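Local coordinates for protein glutathione S-transferase omega-like 2 (Saccharomyces cerevisiae, PDB 5LKB) that acts as a glutathione-dependent thiol transferase and dehydroascorbate reductase of the Xi class, and also reduces dimethylarsinic acid, at residues I177-N182 against T206-F211; T310-R313 against F318-L321. All coordinates share one frame; numbering follows the deposited sequence.

Both contacts pair helices of a glutathione transferase, but in different places of its fold: one between domains, one within a domain. Contact 1 joins the last helix of the thioredoxin-like domain, 174-182, to helix 205-220 of the all-helical domain; contact 2 lies wholly within the helical domain, where the short helix 312-315 turns into helix 317-329. Their centres are 24 Å apart, and they do not touch, although both lean on helix 285-304. Contact 1 is partly buried, covers only 84 Å² and consists mainly of one salt bridge with a bridging water, plus a marginal methyl contact. Contact 2 is buried, covers 205 Å², and is made of aliphatic packing and a CH-pi contact.

Contact 1 (I177-N182 against T206-F211)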
ATOM      1  N   ILE A 177       4.643  25.445  19.812  1.00 17.40           N
ATOM      2  CA  ILE A 177       5.750  24.922  20.635  1.00 16.16           C
ATOM      3  C   ILE A 177       7.083  25.087  19.914  1.00 17.85           C
ATOM      4  O   ILE A 177       8.086  25.473  20.518  1.00 16.73           O
ATOM      5  CB  ILE A 177       5.485  23.461  21.058  1.00 14.26           C
ATOM      6  CG1 ILE A 177       4.285  23.357  21.996  1.00 17.06           C
ATOM      7  CG2 ILE A 177       6.737  22.799  21.675  1.00 16.07           C
ATOM      8  CD1 ILE A 177       3.732  21.903  22.138  1.00 16.44           C
ATOM      9  N   ILE A 178       7.145  24.804  18.608  1.00 16.36           N
ATOM     10  CA  ILE A 178       8.427  24.943  17.924  1.00 16.51           C
ATOM     11  C   ILE A 178       8.879  26.407  17.797  1.00 17.23           C
ATOM     12  O   ILE A 178      10.080  26.675  17.684  1.00 16.82           O
ATOM     13  CB  ILE A 178       8.397  24.161  16.579  1.00 18.17           C
ATOM     14  CG1 ILE A 178       7.387  24.782  15.603  1.00 17.55           C
ATOM     15  CG2 ILE A 178       8.212  22.691  16.861  1.00 17.43           C
ATOM     16  CD1 ILE A 178       7.269  23.955  14.271  1.00 16.29           C
ATOM     17  N   ARG A 179       7.934  27.348  17.817  1.00 17.20           N
ATOM     18  CA  ARG A 179       8.299  28.758  17.862  1.00 18.30           C
ATOM     19  C   ARG A 179       8.831  29.100  19.242  1.00 17.73           C
ATOM     20  O   ARG A 179       9.841  29.810  19.369  1.00 17.79           O
ATOM     21  CB  ARG A 179       7.071  29.600  17.503  1.00 19.10           C
ATOM     22  CG  ARG A 179       6.691  29.609  16.020  1.00 20.38           C
ATOM     23  CD  ARG A 179       7.776  30.181  15.111  1.00 21.07           C
ATOM     24  NE  ARG A 179       7.534  29.908  13.680  1.00 22.02           N
ATOM     25  CZ  ARG A 179       6.819  30.651  12.861  1.00 21.63           C
ATOM     26  NH1 ARG A 179       6.248  31.791  13.310  1.00 28.88           N
ATOM     27  NH2 ARG A 179       6.680  30.302  11.585  1.00 22.92           N
ATOM     28  N   ILE A 180       8.205  28.563  20.289  1.00 16.83           N
ATOM     29  CA  ILE A 180       8.744  28.802  21.641  1.00 17.92           C
ATOM     30  C   ILE A 180      10.176  28.297  21.742  1.00 18.09           C
ATOM     31  O   ILE A 180      11.084  29.005  22.222  1.00 17.95           O
ATOM     32  CB  ILE A 180       7.825  28.184  22.698  1.00 15.96           C
ATOM     33  CG1 ILE A 180       6.438  28.817  22.684  1.00 18.40           C
ATOM     34  CG2 ILE A 180       8.428  28.299  24.132  1.00 20.09           C
ATOM     35  CD1 ILE A 180       5.400  28.102  23.595  1.00 20.12           C
ATOM     36  N   LEU A 181      10.418  27.050  21.299  1.00 18.02           N
ATOM     37  CA  LEU A 181      11.752  26.483  21.410  1.00 14.54           C
ATOM     38  C   LEU A 181      12.733  27.273  20.615  1.00 16.61           C
ATOM     39  O   LEU A 181      13.875  27.377  21.015  1.00 20.29           O
ATOM     40  CB  LEU A 181      11.705  25.034  20.889  1.00 16.45           C
ATOM     41  CG  LEU A 181      10.841  24.093  21.727  1.00 16.26           C
ATOM     42  CD1 LEU A 181      10.732  22.752  21.057  1.00 18.65           C
ATOM     43  CD2 LEU A 181      11.295  23.870  23.173  1.00 18.17           C
ATOM     44  N   ASN A 182      12.347  27.791  19.448  1.00 19.54           N
ATOM     45  CA  ASN A 182      13.275  28.514  18.612  1.00 19.70           C
ATOM     46  C   ASN A 182      13.535  29.951  19.113  1.00 19.51           C
ATOM     47  O   ASN A 182      14.542  30.532  18.708  1.00 22.01           O
ATOM     48  CB  ASN A 182      12.815  28.551  17.154  1.00 22.08           C
ATOM     49  CG  ASN A 182      13.817  29.224  16.255  1.00 19.75           C
ATOM     50  OD1 ASN A 182      14.925  28.685  16.026  1.00 20.08           O
ATOM     51  ND2 ASN A 182      13.445  30.377  15.699  1.00 24.76           N
ATOM     52  N   THR A 206       8.369  35.237   5.982  1.00 27.86           N
ATOM     53  CA  THR A 206       7.098  35.219   5.259  1.00 26.67           C
ATOM     54  C   THR A 206       7.043  34.008   4.324  1.00 25.91           C
ATOM     55  O   THR A 206       5.996  33.374   4.204  1.00 26.30           O
ATOM     56  CB  THR A 206       6.851  36.511   4.489  1.00 32.76           C
ATOM     57  OG1 THR A 206       7.861  36.664   3.491  1.00 41.45           O
ATOM     58  CG2 THR A 206       6.923  37.677   5.416  1.00 24.42           C
ATOM     59  N   GLN A 207       8.157  33.682   3.667  1.00 25.83           N
ATOM     60  CA  GLN A 207       8.174  32.482   2.809  1.00 23.59           C
ATOM     61  C   GLN A 207       7.971  31.206   3.616  1.00 27.13           C
ATOM     62  O   GLN A 207       7.329  30.268   3.126  1.00 23.54           O
ATOM     63  CB  GLN A 207       9.469  32.361   2.023  1.00 29.01           C
ATOM     64  CG  GLN A 207       9.725  33.473   1.031  1.00 32.74           C
ATOM     65  CD  GLN A 207      11.166  33.518   0.631  1.00 40.22           C
ATOM     66  OE1 GLN A 207      11.614  32.784  -0.244  1.00 48.12           O
ATOM     67  NE2 GLN A 207      11.919  34.382   1.298  1.00 40.14           N
ATOM     68  N   ILE A 208       8.573  31.103   4.806  1.00 24.11           N
ATOM     69  CA  ILE A 208       8.293  29.967   5.697  1.00 20.31           C
ATOM     70  C   ILE A 208       6.821  29.882   6.035  1.00 22.63           C
ATOM     71  O   ILE A 208       6.200  28.814   5.971  1.00 21.23           O
ATOM     72  CB  ILE A 208       9.153  30.029   6.967  1.00 19.83           C
ATOM     73  CG1 ILE A 208      10.612  29.756   6.652  1.00 21.48           C
ATOM     74  CG2 ILE A 208       8.621  29.115   8.059  1.00 20.91           C
ATOM     75  CD1 ILE A 208      11.587  30.125   7.751  1.00 21.54           C
ATOM     76  N   ASP A 209       6.208  30.999   6.420  1.00 20.49           N
ATOM     77  CA  ASP A 209       4.804  30.942   6.779  1.00 20.72           C
ATOM     78  C   ASP A 209       3.924  30.550   5.588  1.00 21.27           C
ATOM     79  O   ASP A 209       2.943  29.815   5.754  1.00 22.85           O
ATOM     80  CB  ASP A 209       4.333  32.282   7.338  1.00 25.24           C
ATOM     81  CG  ASP A 209       4.796  32.507   8.740  1.00 28.21           C
ATOM     82  OD1 ASP A 209       5.146  31.552   9.463  1.00 24.19           O
ATOM     83  OD2 ASP A 209       4.888  33.699   9.149  1.00 25.82           O
ATOM     84  N   ASP A 210       4.226  31.077   4.396  1.00 21.05           N
ATOM     85  CA  ASP A 210       3.385  30.796   3.232  1.00 23.74           C
ATOM     86  C   ASP A 210       3.534  29.338   2.813  1.00 23.89           C
ATOM     87  O   ASP A 210       2.537  28.694   2.501  1.00 25.28           O
ATOM     88  CB  ASP A 210       3.769  31.714   2.075  1.00 26.67           C
ATOM     89  CG  ASP A 210       3.373  33.176   2.313  1.00 32.25           C
ATOM     90  OD1 ASP A 210       2.585  33.457   3.250  1.00 33.66           O
ATOM     91  OD2 ASP A 210       3.849  34.014   1.505  1.00 35.36           O
ATOM     92  N   PHE A 211       4.767  28.814   2.798  1.00 25.36           N
ATOM     93  CA  PHE A 211       4.978  27.385   2.504  1.00 23.12           C
ATOM     94  C   PHE A 211       4.260  26.533   3.548  1.00 19.50           C
ATOM     95  O   PHE A 211       3.518  25.590   3.202  1.00 18.19           O
ATOM     96  CB  PHE A 211       6.485  27.132   2.517  1.00 22.52           C
ATOM     97  CG  PHE A 211       6.910  25.751   2.095  1.00 19.48           C
ATOM     98  CD1 PHE A 211       7.057  25.456   0.761  1.00 20.85           C
ATOM     99  CD2 PHE A 211       7.301  24.816   3.055  1.00 17.86           C
ATOM    100  CE1 PHE A 211       7.485  24.175   0.358  1.00 24.99           C
ATOM    101  CE2 PHE A 211       7.741  23.548   2.686  1.00 19.43           C
ATOM    102  CZ  PHE A 211       7.847  23.217   1.343  1.00 22.75           C
TER
HETATM  103  O   HOH W   1       4.447  33.724  11.870  1.00 34.15           O
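The interface between the thioredoxin-like and helical domains of this glutathione transferase is spanned here by a salt bridge between R179 and D209. R179 NH2 lies 2.9 Å from D209 OD1, with an N-H...O angle of 164°. The bond is straight at the donor and in the guanidinium plane, but head-on at the oxygen, nearly along its C-O axis. Carboxylate and guanidinium planes differ by 28°, close to coplanar, but the second oxygen is not gripped directly. Instead, a water accepts from R179 NH1 at 3.0 Å and donates to D209 OD2 at 2.8 Å, closing a ring that should restrict rotation of both groups. The nearest CA atoms, those of R179 and D209, are 11.8 Å apart; the arginine, bent at chi2 (-61°) and extended at chi3, carries its guanidinium across to the aspartate. Beside the bridge, the methyl I208 CG2 approaches R179 NH2 obliquely at 4.2 Å. R179 NE has a further salt bridge to E285 OE2, so two carboxylates share the cation, which probably balances its charge and fixes the guanidinium. Helix 285-304 thus backs the pair, with E285 also touching I178 and I208, while I177 and I180 rest on strand 160-163.

Contact 2 (T310-R313 against F318-L321); sequences TSIR and FIHL
I312 and R313, in the first turn of helix 312-315, pack against I319 and H320 of helix 317-329 where the chain turns between two successive helices of the helical domain, so that I312 faces I319 and R313 faces H320. The CA atoms of R313 and H320 are only 5.6 Å apart, close enough for backbone carbons to take part. On the tightly packed side, the methyl I312 CG2 is wedged between two neighbours: it lies 3.8 Å from H320 CA and 4.0 Å from I319 CG2. V294 of helix 285-304 touches both isoleucines, and F297 of that helix also touches I312, extending the apolar cluster. With CG anti to the backbone N (chi1 -170°), the H320 ring swings out from its helix and lays one face on R313 CA, which sits 3.6 Å from the ring centroid and 3° off its normal, a CH-pi contact; R313 CB covers the same face, 3.7 Å from H320 NE2. The looser, partly exposed side belongs to R313, whose chain bends at chi3 (62°) and leads its guanidinium away, where D298 of helix 285-304 engages it by a salt bridge and the P365 carbonyl near the C-terminus by a hydrogen bond. The contact thus uses the ring's face, but R313 NE, 5.4 Å from H320 NE2, would probably disfavour a protonated imidazole, with D298 offsetting part of the effect.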
ATOM      1  N   THR A 310       1.740   6.920  -5.956  1.00 14.65           N
ATOM      2  CA  THR A 310       3.120   6.500  -5.993  1.00 14.20           C
ATOM      3  C   THR A 310       3.663   6.674  -4.587  1.00 15.47           C
ATOM      4  O   THR A 310       2.938   7.108  -3.674  1.00 16.11           O
ATOM      5  CB  THR A 310       3.913   7.288  -7.025  1.00 16.81           C
ATOM      6  OG1 THR A 310       5.215   6.714  -7.189  1.00 18.39           O
ATOM      7  CG2 THR A 310       3.962   8.716  -6.659  1.00 16.55           C
ATOM      8  N   SER A 311       4.930   6.308  -4.414  1.00 15.05           N
ATOM      9  CA  SER A 311       5.637   6.505  -3.150  1.00 14.82           C
ATOM     10  C   SER A 311       6.651   7.615  -3.329  1.00 14.78           C
ATOM     11  O   SER A 311       6.938   8.075  -4.440  1.00 16.18           O
ATOM     12  CB  SER A 311       6.352   5.211  -2.749  1.00 16.47           C
ATOM     13  OG  SER A 311       7.310   4.849  -3.643  1.00 17.87           O
ATOM     14  N   ILE A 312       7.153   8.122  -2.204  1.00 13.69           N
ATOM     15  CA  ILE A 312       8.268   9.074  -2.278  1.00 15.37           C
ATOM     16  C   ILE A 312       9.460   8.458  -2.993  1.00 14.28           C
ATOM     17  O   ILE A 312      10.012   9.040  -3.941  1.00 16.01           O
ATOM     18  CB  ILE A 312       8.689   9.545  -0.882  1.00 15.51           C
ATOM     19  CG1 ILE A 312       7.518  10.274  -0.168  1.00 15.01           C
ATOM     20  CG2 ILE A 312       9.923  10.460  -0.948  1.00 16.02           C
ATOM     21  CD1 ILE A 312       6.953  11.472  -0.872  1.00 16.16           C
ATOM     22  N   ARG A 313       9.855   7.254  -2.596  1.00 14.34           N
ATOM     23  CA  ARG A 313      11.092   6.696  -3.107  1.00 14.63           C
ATOM     24  C   ARG A 313      10.967   6.402  -4.614  1.00 15.42           C
ATOM     25  O   ARG A 313      11.948   6.543  -5.366  1.00 20.74           O
ATOM     26  CB  ARG A 313      11.446   5.422  -2.334  1.00 13.89           C
ATOM     27  CG  ARG A 313      10.466   4.253  -2.483  1.00 15.04           C
ATOM     28  CD  ARG A 313      10.732   3.137  -1.490  1.00 14.91           C
ATOM     29  NE  ARG A 313      10.582   3.600  -0.118  1.00 13.58           N
ATOM     30  CZ  ARG A 313      10.975   2.944   0.949  1.00 14.94           C
ATOM     31  NH1 ARG A 313      11.488   1.702   0.856  1.00 14.77           N
ATOM     32  NH2 ARG A 313      10.893   3.517   2.137  1.00 13.81           N
ATOM     33  N   PHE A 318      13.319  14.374  -6.024  1.00 19.38           N
ATOM     34  CA  PHE A 318      13.908  15.474  -5.277  1.00 19.76           C
ATOM     35  C   PHE A 318      13.465  15.479  -3.820  1.00 19.62           C
ATOM     36  O   PHE A 318      14.290  15.705  -2.921  1.00 17.36           O
ATOM     37  CB  PHE A 318      13.715  16.808  -6.029  1.00 20.96           C
ATOM     38  CG  PHE A 318      14.537  16.842  -7.276  1.00 24.14           C
ATOM     39  CD1 PHE A 318      15.914  17.034  -7.190  1.00 22.36           C
ATOM     40  CD2 PHE A 318      13.971  16.587  -8.516  1.00 27.06           C
ATOM     41  CE1 PHE A 318      16.693  17.004  -8.301  1.00 28.88           C
ATOM     42  CE2 PHE A 318      14.769  16.559  -9.646  1.00 27.03           C
ATOM     43  CZ  PHE A 318      16.135  16.776  -9.530  1.00 28.24           C
ATOM     44  N   ILE A 319      12.172  15.253  -3.542  1.00 15.80           N
ATOM     45  CA  ILE A 319      11.775  15.046  -2.146  1.00 16.64           C
ATOM     46  C   ILE A 319      12.556  13.882  -1.530  1.00 17.60           C
ATOM     47  O   ILE A 319      12.970  13.947  -0.361  1.00 16.57           O
ATOM     48  CB  ILE A 319      10.257  14.837  -2.029  1.00 15.60           C
ATOM     49  CG1 ILE A 319       9.444  16.054  -2.509  1.00 18.04           C
ATOM     50  CG2 ILE A 319       9.888  14.478  -0.611  1.00 16.13           C
ATOM     51  CD1 ILE A 319       7.932  15.840  -2.579  1.00 15.36           C
ATOM     52  N   HIS A 320      12.736  12.791  -2.284  1.00 14.68           N
ATOM     53  CA  HIS A 320      13.431  11.642  -1.749  1.00 13.48           C
ATOM     54  C   HIS A 320      14.897  11.975  -1.390  1.00 16.09           C
ATOM     55  O   HIS A 320      15.424  11.495  -0.379  1.00 16.91           O
ATOM     56  CB  HIS A 320      13.340  10.481  -2.759  1.00 16.92           C
ATOM     57  CG  HIS A 320      13.827   9.158  -2.229  1.00 14.33           C
ATOM     58  ND1 HIS A 320      14.484   8.263  -3.028  1.00 16.01           N
ATOM     59  CD2 HIS A 320      13.725   8.566  -1.013  1.00 16.04           C
ATOM     60  CE1 HIS A 320      14.756   7.174  -2.348  1.00 14.10           C
ATOM     61  NE2 HIS A 320      14.326   7.326  -1.113  1.00 17.51           N
ATOM     62  N   LEU A 321      15.578  12.756  -2.233  1.00 17.04           N
ATOM     63  CA  LEU A 321      16.938  13.168  -1.916  1.00 18.52           C
ATOM     64  C   LEU A 321      16.972  14.076  -0.689  1.00 16.45           C
ATOM     65  O   LEU A 321      17.760  13.845   0.245  1.00 18.16           O
ATOM     66  CB  LEU A 321      17.497  13.869  -3.132  1.00 18.33           C
ATOM     67  CG  LEU A 321      18.896  14.455  -2.940  1.00 20.57           C
ATOM     68  CD1 LEU A 321      19.892  13.409  -2.726  1.00 21.72           C
ATOM     69  CD2 LEU A 321      19.216  15.285  -4.200  1.00 24.09           C
TER